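DNA repair protein rhp9/CRB2 (PDB 2FHD) probably reads the methylation state of histone H4 through its tandem tudor domains in the response to DNA damage. Local coordinates at residues L13-F16 and F22-P25; I40-Q45 and N57-F62; D104-A109 and V115-S120. All coordinates share one frame; numbering follows the deposited sequence.

Contact 1: residues L13-F16 and F22-P25; sequences LAFF and FYYP
The antiparallel beta hairpin of strands 11-15 and 23-32, part of the SH3-like first tudor domain, brings F15 across Y23 on one face of the sheet and A14 beside Y24 on the other. Two backbone hydrogen bonds fix the register: A14 N gives to Y24 O at 2.9 Å, and Y24 N gives to A14 O at 2.9 Å. The non-hydrogen-bonded pairs L13-P25 and F15-Y23 flank them. Nearer the turn, F16 N hydrogen-bonds to F22 O at 2.9 Å, with an N-H...O angle of 167°. The ring of Y23 is laid over the neighbouring strand because CG stands beside its own backbone N (chi1 -78°). F15 CB then sits over the ring face, 4.0 Å from the Y23 centroid in a CH-pi contact, while L13 O meets the ring edge at Y23 CD2, 3.5 Å away. The two rings are oblique, their planes at 59°. A serine in place of Y23 would probably strip F15 CB of the surface it rests on and leave N57 O without its weak hydroxyl bond. Helix 126-129 packs on this face, P126 against F15 and I129 against Y23. On the A14 face, F16 CB lies in the plane of the Y24 ring, at its edge, 3.6 Å from Y24 CD2.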
loop_
_atom_site.group_PDB
_atom_site.type_symbol
_atom_site.label_atom_id
_atom_site.label_comp_id
_atom_site.label_asym_id
_atom_site.label_seq_id
_atom_site.Cartn_x
_atom_site.Cartn_y
_atom_site.Cartn_z
ATOM N N LEU A 13 15.717 -7.548 12.110
ATOM C CA LEU A 13 15.579 -6.462 13.024
ATOM C C LEU A 13 15.994 -5.225 12.192
ATOM O O LEU A 13 17.107 -5.159 11.647
ATOM C CB LEU A 13 16.495 -6.680 14.243
ATOM C CG LEU A 13 16.018 -7.781 15.224
ATOM C CD1 LEU A 13 17.155 -8.301 16.148
ATOM C CD2 LEU A 13 14.806 -7.327 16.124
ATOM N N ALA A 14 15.087 -4.275 12.038
ATOM C CA ALA A 14 15.305 -3.215 11.128
ATOM C C ALA A 14 15.209 -1.944 11.974
ATOM O O ALA A 14 14.418 -1.869 12.924
ATOM C CB ALA A 14 14.246 -3.277 10.012
ATOM N N PHE A 15 16.018 -0.939 11.634
ATOM C CA PHE A 15 15.993 0.335 12.357
ATOM C C PHE A 15 14.733 1.101 12.019
ATOM O O PHE A 15 14.504 1.384 10.843
ATOM C CB PHE A 15 17.178 1.174 11.931
ATOM C CG PHE A 15 17.222 2.557 12.546
ATOM C CD1 PHE A 15 17.532 2.733 13.890
ATOM C CD2 PHE A 15 16.978 3.702 11.758
ATOM C CE1 PHE A 15 17.608 4.042 14.466
ATOM C CE2 PHE A 15 17.031 5.027 12.337
ATOM C CZ PHE A 15 17.397 5.194 13.670
ATOM N N PHE A 16 13.950 1.450 13.028
ATOM C CA PHE A 16 12.770 2.240 12.833
ATOM C C PHE A 16 13.135 3.717 12.899
ATOM O O PHE A 16 13.580 4.226 13.939
ATOM C CB PHE A 16 11.678 1.856 13.836
ATOM C CG PHE A 16 10.426 2.677 13.699
ATOM C CD1 PHE A 16 9.547 2.459 12.638
ATOM C CD2 PHE A 16 10.137 3.698 14.617
ATOM C CE1 PHE A 16 8.361 3.245 12.491
ATOM C CE2 PHE A 16 8.964 4.473 14.492
ATOM C CZ PHE A 16 8.074 4.237 13.405
ATOM N N PHE A 22 14.434 2.654 17.699
ATOM C CA PHE A 22 14.876 1.338 18.113
ATOM C C PHE A 22 14.900 0.459 16.879
ATOM O O PHE A 22 14.310 0.827 15.877
ATOM C CB PHE A 22 13.924 0.763 19.187
ATOM C CG PHE A 22 14.057 1.408 20.534
ATOM C CD1 PHE A 22 15.035 0.977 21.438
ATOM C CD2 PHE A 22 13.163 2.428 20.947
ATOM C CE1 PHE A 22 15.129 1.560 22.707
ATOM C CE2 PHE A 22 13.302 3.043 22.218
ATOM C CZ PHE A 22 14.267 2.617 23.074
ATOM N N TYR A 23 15.604 -0.669 16.925
ATOM C CA TYR A 23 15.416 -1.796 15.987
ATOM C C TYR A 23 14.231 -2.669 16.367
ATOM O O TYR A 23 14.097 -3.111 17.542
ATOM C CB TYR A 23 16.645 -2.710 15.923
ATOM C CG TYR A 23 17.771 -2.125 15.074
ATOM C CD1 TYR A 23 18.470 -0.983 15.512
ATOM C CD2 TYR A 23 18.120 -2.675 13.851
ATOM C CE1 TYR A 23 19.472 -0.399 14.775
ATOM C CE2 TYR A 23 19.144 -2.082 13.067
ATOM C CZ TYR A 23 19.815 -0.958 13.562
ATOM O OH TYR A 23 20.840 -0.368 12.883
ATOM N N TYR A 24 13.374 -2.945 15.403
ATOM C CA TYR A 24 12.238 -3.811 15.682
ATOM C C TYR A 24 12.216 -4.999 14.739
ATOM O O TYR A 24 12.809 -4.923 13.645
ATOM C CB TYR A 24 10.916 -3.051 15.530
ATOM C CG TYR A 24 10.651 -2.001 16.568
ATOM C CD1 TYR A 24 10.077 -2.299 17.782
ATOM C CD2 TYR A 24 10.952 -0.675 16.315
ATOM C CE1 TYR A 24 9.850 -1.274 18.754
ATOM C CE2 TYR A 24 10.715 0.317 17.212
ATOM C CZ TYR A 24 10.173 0.034 18.438
ATOM O OH TYR A 24 9.928 1.122 19.315
ATOM N N PRO A 25 11.462 -6.060 15.101
ATOM C CA PRO A 25 11.204 -7.208 14.167
ATOM C C PRO A 25 10.493 -6.748 12.859
ATOM O O PRO A 25 9.548 -5.968 12.898
ATOM C CB PRO A 25 10.311 -8.152 15.012
ATOM C CG PRO A 25 10.657 -7.828 16.471
ATOM C CD PRO A 25 10.802 -6.282 16.415
#

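Contact 2: residues I40-Q45 and N57-F62; sequences IMYKVQ and NQIKRF. With PO4 (phosphate ion), chain E.
Y42 brings the flat group to this contact: I59 CG2 comes to its ring obliquely, 4.1 Å from Y42 CD2, while I59 CD1 meets the root of the side chain, 3.9 Å from Y42 CB. The side chains of Y42 and I59 cross at about a right angle inside the SH3-like barrel of the first tudor domain. Strands 41-46 and 59-61 are not neighbours in the five-stranded antiparallel sheet; strands 23-32 and 11-15 separate them. The closest pair of alpha carbons, Y42 CA and I59 CA, is 8.3 Å apart, so the two segments meet through side chains across the interior of the curled sheet. I59 spans that gap by being fully extended, with CG1 anti to the backbone N (chi1 -170°) and CD1 continuing the line (chi2 169°). Its end also slides past V44 in the opposite direction, with I59 CD1 closing to 3.5 Å from V44 CG2, the tightest approach of the two segments. V12 touches both I59 and V44, and V54 covers I59 as well, which places the contact in the hydrophobic core. Between Y42 and V44, K43 sets off away from I59, and its chain, bent at chi2 and chi3, brings NZ to a phosphate ion, probably from the crystallisation liquor; K43 NZ hydrogen-bonds to phosphate O3 at 2.7 Å.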
loop_
_atom_site.group_PDB
_atom_site.type_symbol
_atom_site.label_atom_id
_atom_site.label_comp_id
_atom_site.label_asym_id
_atom_site.label_seq_id
_atom_site.Cartn_x
_atom_site.Cartn_y
_atom_site.Cartn_z
ATOM N N ILE A 40 23.198 -0.342 -1.904
ATOM C CA ILE A 40 21.971 -1.161 -1.921
ATOM C C ILE A 40 21.028 -0.839 -0.733
ATOM O O ILE A 40 21.488 -0.582 0.355
ATOM C CB ILE A 40 22.320 -2.642 -1.847
ATOM C CG1 ILE A 40 21.098 -3.493 -2.164
ATOM C CG2 ILE A 40 23.084 -2.999 -0.431
ATOM C CD1 ILE A 40 21.465 -4.734 -3.001
HETATM N N MSE A 41 19.715 -0.887 -0.945
HETATM C CA MSE A 41 18.785 -0.632 0.140
HETATM C C MSE A 41 17.690 -1.637 0.198
HETATM O O MSE A 41 17.581 -2.457 -0.726
HETATM C CB MSE A 41 18.257 0.760 0.045
HETATM C CG MSE A 41 19.389 1.778 0.269
HETATM SE SE MSE A 41 18.544 3.499 0.373
HETATM C CE MSE A 41 18.080 3.571 -1.523
ATOM N N TYR A 42 16.913 -1.588 1.299
ATOM C CA TYR A 42 15.961 -2.676 1.672
ATOM C C TYR A 42 14.584 -2.227 2.041
ATOM O O TYR A 42 14.409 -1.359 2.894
ATOM C CB TYR A 42 16.515 -3.568 2.802
ATOM C CG TYR A 42 17.784 -4.173 2.362
ATOM C CD1 TYR A 42 17.784 -5.247 1.446
ATOM C CD2 TYR A 42 18.996 -3.603 2.739
ATOM C CE1 TYR A 42 18.999 -5.781 0.956
ATOM C CE2 TYR A 42 20.233 -4.126 2.258
ATOM C CZ TYR A 42 20.221 -5.215 1.388
ATOM O OH TYR A 42 21.428 -5.694 0.884
ATOM N N LYS A 43 13.595 -2.777 1.351
ATOM C CA LYS A 43 12.295 -2.500 1.792
ATOM C C LYS A 43 11.989 -3.561 2.868
ATOM O O LYS A 43 12.166 -4.763 2.661
ATOM C CB LYS A 43 11.228 -2.472 0.663
ATOM C CG LYS A 43 9.833 -2.141 1.254
ATOM C CD LYS A 43 9.007 -1.379 0.303
ATOM C CE LYS A 43 7.697 -2.127 0.020
ATOM N NZ LYS A 43 6.770 -1.258 -0.823
ATOM N N VAL A 44 11.467 -3.065 3.978
ATOM C CA VAL A 44 11.218 -3.861 5.152
ATOM C C VAL A 44 9.788 -3.519 5.609
ATOM O O VAL A 44 9.303 -2.417 5.406
ATOM C CB VAL A 44 12.365 -3.456 6.116
ATOM C CG1 VAL A 44 11.960 -2.630 7.257
ATOM C CG2 VAL A 44 13.548 -4.458 6.204
ATOM N N GLN A 45 9.102 -4.513 6.182
ATOM C CA GLN A 45 7.759 -4.343 6.791
ATOM C C GLN A 45 7.732 -4.644 8.329
ATOM O O GLN A 45 8.068 -5.700 8.766
ATOM C CB GLN A 45 6.769 -5.244 6.067
ATOM C CG GLN A 45 5.353 -4.853 6.307
ATOM C CD GLN A 45 4.367 -5.690 5.473
ATOM O OE1 GLN A 45 4.571 -6.881 5.194
ATOM N NE2 GLN A 45 3.298 -5.056 5.087
ATOM N N ASN A 57 23.329 -0.617 6.774
ATOM C CA ASN A 57 23.671 -0.321 8.148
ATOM C C ASN A 57 22.456 -0.273 9.111
ATOM O O ASN A 57 22.616 0.020 10.279
ATOM C CB ASN A 57 24.272 1.094 8.204
ATOM C CG ASN A 57 25.718 1.141 7.745
ATOM O OD1 ASN A 57 26.445 0.142 7.754
ATOM N ND2 ASN A 57 26.130 2.306 7.294
ATOM N N GLN A 58 21.265 -0.514 8.615
ATOM C CA GLN A 58 20.105 -0.334 9.435
ATOM C C GLN A 58 19.297 -1.628 9.533
ATOM O O GLN A 58 18.124 -1.566 9.881
ATOM C CB GLN A 58 19.276 0.808 8.851
ATOM C CG GLN A 58 19.880 2.198 9.149
ATOM C CD GLN A 58 19.174 3.321 8.326
ATOM O OE1 GLN A 58 18.723 3.101 7.216
ATOM N NE2 GLN A 58 19.060 4.485 8.902
ATOM N N ILE A 59 19.960 -2.798 9.343
ATOM C CA ILE A 59 19.244 -4.031 9.225
ATOM C C ILE A 59 20.145 -5.195 9.605
ATOM O O ILE A 59 21.328 -5.237 9.229
ATOM C CB ILE A 59 18.640 -4.193 7.778
ATOM C CG1 ILE A 59 17.679 -5.343 7.644
ATOM C CG2 ILE A 59 19.699 -4.409 6.675
ATOM C CD1 ILE A 59 16.918 -5.300 6.300
ATOM N N LYS A 60 19.582 -6.108 10.401
ATOM C CA LYS A 60 20.284 -7.336 10.833
ATOM C C LYS A 60 19.361 -8.526 10.591
ATOM O O LYS A 60 18.158 -8.346 10.648
ATOM C CB LYS A 60 20.555 -7.249 12.334
ATOM C CG LYS A 60 21.487 -6.153 12.749
ATOM C CD LYS A 60 22.992 -6.545 12.431
ATOM C CE LYS A 60 23.864 -5.379 12.624
ATOM N NZ LYS A 60 25.287 -5.737 12.227
ATOM N N ARG A 61 19.899 -9.725 10.385
ATOM C CA ARG A 61 19.090 -10.939 10.464
ATOM C C ARG A 61 18.443 -11.016 11.877
ATOM O O ARG A 61 19.096 -10.729 12.850
ATOM C CB ARG A 61 19.994 -12.172 10.317
ATOM C CG ARG A 61 20.072 -12.886 8.968
ATOM C CD ARG A 61 19.947 -14.447 9.119
ATOM N NE ARG A 61 19.298 -14.969 7.887
ATOM C CZ ARG A 61 18.494 -16.041 7.783
ATOM N NH1 ARG A 61 18.215 -16.830 8.818
ATOM N NH2 ARG A 61 17.971 -16.348 6.616
ATOM N N PHE A 62 17.207 -11.476 11.999
ATOM C CA PHE A 62 16.571 -11.600 13.325
ATOM C C PHE A 62 17.037 -12.943 13.890
ATOM O O PHE A 62 16.304 -13.951 13.808
ATOM C CB PHE A 62 15.050 -11.600 13.180
ATOM C CG PHE A 62 14.306 -11.422 14.470
ATOM C CD1 PHE A 62 15.005 -11.392 15.748
ATOM C CD2 PHE A 62 12.913 -11.314 14.459
ATOM C CE1 PHE A 62 14.313 -11.253 16.966
ATOM C CE2 PHE A 62 12.165 -11.177 15.740
ATOM C CZ PHE A 62 12.878 -11.174 16.985
HETATM P P PO4 E . 3.833 0.223 -1.553
HETATM O O1 PO4 E . 4.925 0.088 -2.599
HETATM O O2 PO4 E . 2.575 -0.500 -1.992
HETATM O O3 PO4 E . 4.271 -0.367 -0.224
HETATM O O4 PO4 E . 3.553 1.703 -1.405
#

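Contact 3: residues D104-A109 and V115-S120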
loop_
_atom_site.group_PDB
_atom_site.type_symbol
_atom_site.label_atom_id
_atom_site.label_comp_id
_atom_site.label_asym_id
_atom_site.label_seq_id
_atom_site.Cartn_x
_atom_site.Cartn_y
_atom_site.Cartn_z
ATOM N N ASP A 104 10.116 -18.764 18.211
ATOM C CA ASP A 104 8.877 -18.282 18.675
ATOM C C ASP A 104 8.993 -17.592 20.029
ATOM O O ASP A 104 8.214 -16.701 20.361
ATOM C CB ASP A 104 8.264 -19.666 19.035
ATOM C CG ASP A 104 6.954 -19.566 19.139
ATOM O OD1 ASP A 104 6.590 -18.510 18.525
ATOM O OD2 ASP A 104 6.376 -20.356 19.832
HETATM N N MSE A 105 9.880 -18.146 20.871
HETATM C CA MSE A 105 9.981 -17.782 22.301
HETATM C C MSE A 105 11.414 -17.404 22.593
HETATM O O MSE A 105 12.359 -17.942 22.028
HETATM C CB MSE A 105 9.598 -18.950 23.252
HETATM C CG MSE A 105 8.135 -19.424 23.086
HETATM SE SE MSE A 105 6.962 -18.061 23.860
HETATM C CE MSE A 105 5.475 -17.802 22.366
ATOM N N VAL A 106 11.578 -16.487 23.524
ATOM C CA VAL A 106 12.912 -16.249 24.019
ATOM C C VAL A 106 12.935 -16.173 25.554
ATOM O O VAL A 106 12.050 -15.577 26.172
ATOM C CB VAL A 106 13.520 -14.974 23.339
ATOM C CG1 VAL A 106 12.692 -13.784 23.646
ATOM C CG2 VAL A 106 15.003 -14.795 23.745
ATOM N N ILE A 107 13.949 -16.759 26.146
ATOM C CA ILE A 107 14.243 -16.575 27.561
ATOM C C ILE A 107 15.317 -15.449 27.777
ATOM O O ILE A 107 16.424 -15.456 27.189
ATOM C CB ILE A 107 14.745 -17.930 28.177
ATOM C CG1 ILE A 107 13.788 -19.072 27.881
ATOM C CG2 ILE A 107 15.071 -17.767 29.704
ATOM C CD1 ILE A 107 14.483 -20.496 28.164
ATOM N N LEU A 108 14.949 -14.492 28.621
ATOM C CA LEU A 108 15.663 -13.259 28.950
ATOM C C LEU A 108 16.055 -13.247 30.421
ATOM O O LEU A 108 15.280 -13.708 31.250
ATOM C CB LEU A 108 14.729 -12.111 28.738
ATOM C CG LEU A 108 14.334 -11.930 27.279
ATOM C CD1 LEU A 108 13.462 -10.687 27.115
ATOM C CD2 LEU A 108 15.595 -11.847 26.390
ATOM N N ALA A 109 17.240 -12.713 30.752
ATOM C CA ALA A 109 17.750 -12.644 32.128
ATOM C C ALA A 109 18.041 -11.225 32.513
ATOM O O ALA A 109 18.492 -10.396 31.714
ATOM C CB ALA A 109 19.008 -13.491 32.285
ATOM N N VAL A 115 12.907 -14.828 32.564
ATOM C CA VAL A 115 11.536 -14.718 32.140
ATOM C C VAL A 115 11.502 -15.244 30.747
ATOM O O VAL A 115 12.424 -14.976 29.958
ATOM C CB VAL A 115 11.086 -13.216 32.026
ATOM C CG1 VAL A 115 9.558 -13.113 31.694
ATOM C CG2 VAL A 115 11.244 -12.568 33.252
ATOM N N THR A 116 10.406 -15.914 30.398
ATOM C CA THR A 116 10.183 -16.427 29.044
ATOM C C THR A 116 9.170 -15.521 28.354
ATOM O O THR A 116 8.150 -15.219 28.944
ATOM C CB THR A 116 9.651 -17.826 29.072
ATOM O OG1 THR A 116 10.645 -18.668 29.619
ATOM C CG2 THR A 116 9.314 -18.320 27.670
ATOM N N VAL A 117 9.468 -15.058 27.136
ATOM C CA VAL A 117 8.628 -14.058 26.484
ATOM C C VAL A 117 8.530 -14.404 24.964
ATOM O O VAL A 117 9.409 -15.114 24.446
ATOM C CB VAL A 117 9.321 -12.714 26.798
ATOM C CG1 VAL A 117 9.858 -11.985 25.589
ATOM C CG2 VAL A 117 8.603 -11.863 27.917
ATOM N N PRO A 118 7.452 -13.980 24.271
ATOM C CA PRO A 118 7.437 -14.182 22.815
ATOM C C PRO A 118 8.526 -13.358 22.137
ATOM O O PRO A 118 8.755 -12.216 22.524
ATOM C CB PRO A 118 6.062 -13.687 22.375
ATOM C CG PRO A 118 5.170 -13.784 23.666
ATOM C CD PRO A 118 6.207 -13.331 24.753
ATOM N N ILE A 119 9.209 -13.961 21.165
ATOM C CA ILE A 119 10.295 -13.369 20.382
ATOM C C ILE A 119 9.747 -12.064 19.661
ATOM O O ILE A 119 10.494 -11.045 19.519
ATOM C CB ILE A 119 10.791 -14.526 19.396
ATOM C CG1 ILE A 119 12.315 -14.863 19.405
ATOM C CG2 ILE A 119 10.147 -14.467 18.068
ATOM C CD1 ILE A 119 13.085 -13.763 19.503
ATOM N N SER A 120 8.455 -12.036 19.284
ATOM C CA SER A 120 7.862 -10.853 18.575
ATOM C C SER A 120 7.833 -9.560 19.403
ATOM O O SER A 120 7.651 -8.450 18.857
ATOM C CB SER A 120 6.416 -11.128 18.159
ATOM O OG SER A 120 5.537 -11.291 19.301
HETATM O O HOH W 1 6.614 -14.808 19.226
#
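V106 and V117 form the tightly packed part of this contact, the antiparallel beta hairpin of strands 105-110 and 113-118 in the second, SH3-like tudor domain. V106 N gives to V117 O at 2.7 Å, nearly straight at 178°, and V117 N returns a bond to V106 O; L108 and V115 repeat the reciprocal pattern. On the buried face the two valines lie side by side. With CG1 between the backbone N and the carbonyl carbon (chi1 61°), V106 turns this methyl toward V117, V106 CG1 being 3.9 Å from V117 CG1. L108 CD1 comes to 4.1 Å from V117 CG1, and I119 CD1 to 4.0 Å from V106 CB, extending the apolar layer past the strand end.

The other face is looser. T116 is exposed in the assembly, and its OG1 merely lies 3.6 Å from I107 CG1. At the end of the hairpin, where the side chains of selenomethionine M105 and P118 diverge, bends at chi2 and chi3 fold M105 CE back to 4.2 Å from P118 CB. Here D104 and M105 form a classic beta bulge opposite F86, and S88 OG bonds to the D104 carboxylate at OD2. The carbonyl of D104 takes two donors: a water at 2.7 Å from D104 O, which also has a weak bond to S120 N, and I119 N, 3.0 Å from D104 O and 46° above the carbonyl plane.

How the contacts relate
Contacts 1 and 2 belong to one tudor domain, their centres about 9 Å apart, and are joined directly: F15 N lies 2.8 Å from Q58 O, and L13 O 2.9 Å from K60 N, both probable hydrogen bonds that set strand 59-61 beside strand 11-15. Contact 1 thus pairs adjacent strands, whereas contact 2 spans the barrel interior. K43 of contact 2 binds a phosphate, and the F22 side chain of contact 1 lies about 3 Å from a bound phosphate, ions probably from the crystallisation liquor. Contact 3, in the other tudor domain, is centred about 17 Å from contact 1 and 23 Å from contact 2. The contacts nevertheless touch at 119-120: F62 CZ packs 3.5 Å from I119 O, P25 CG 3.9 Å from S120 O.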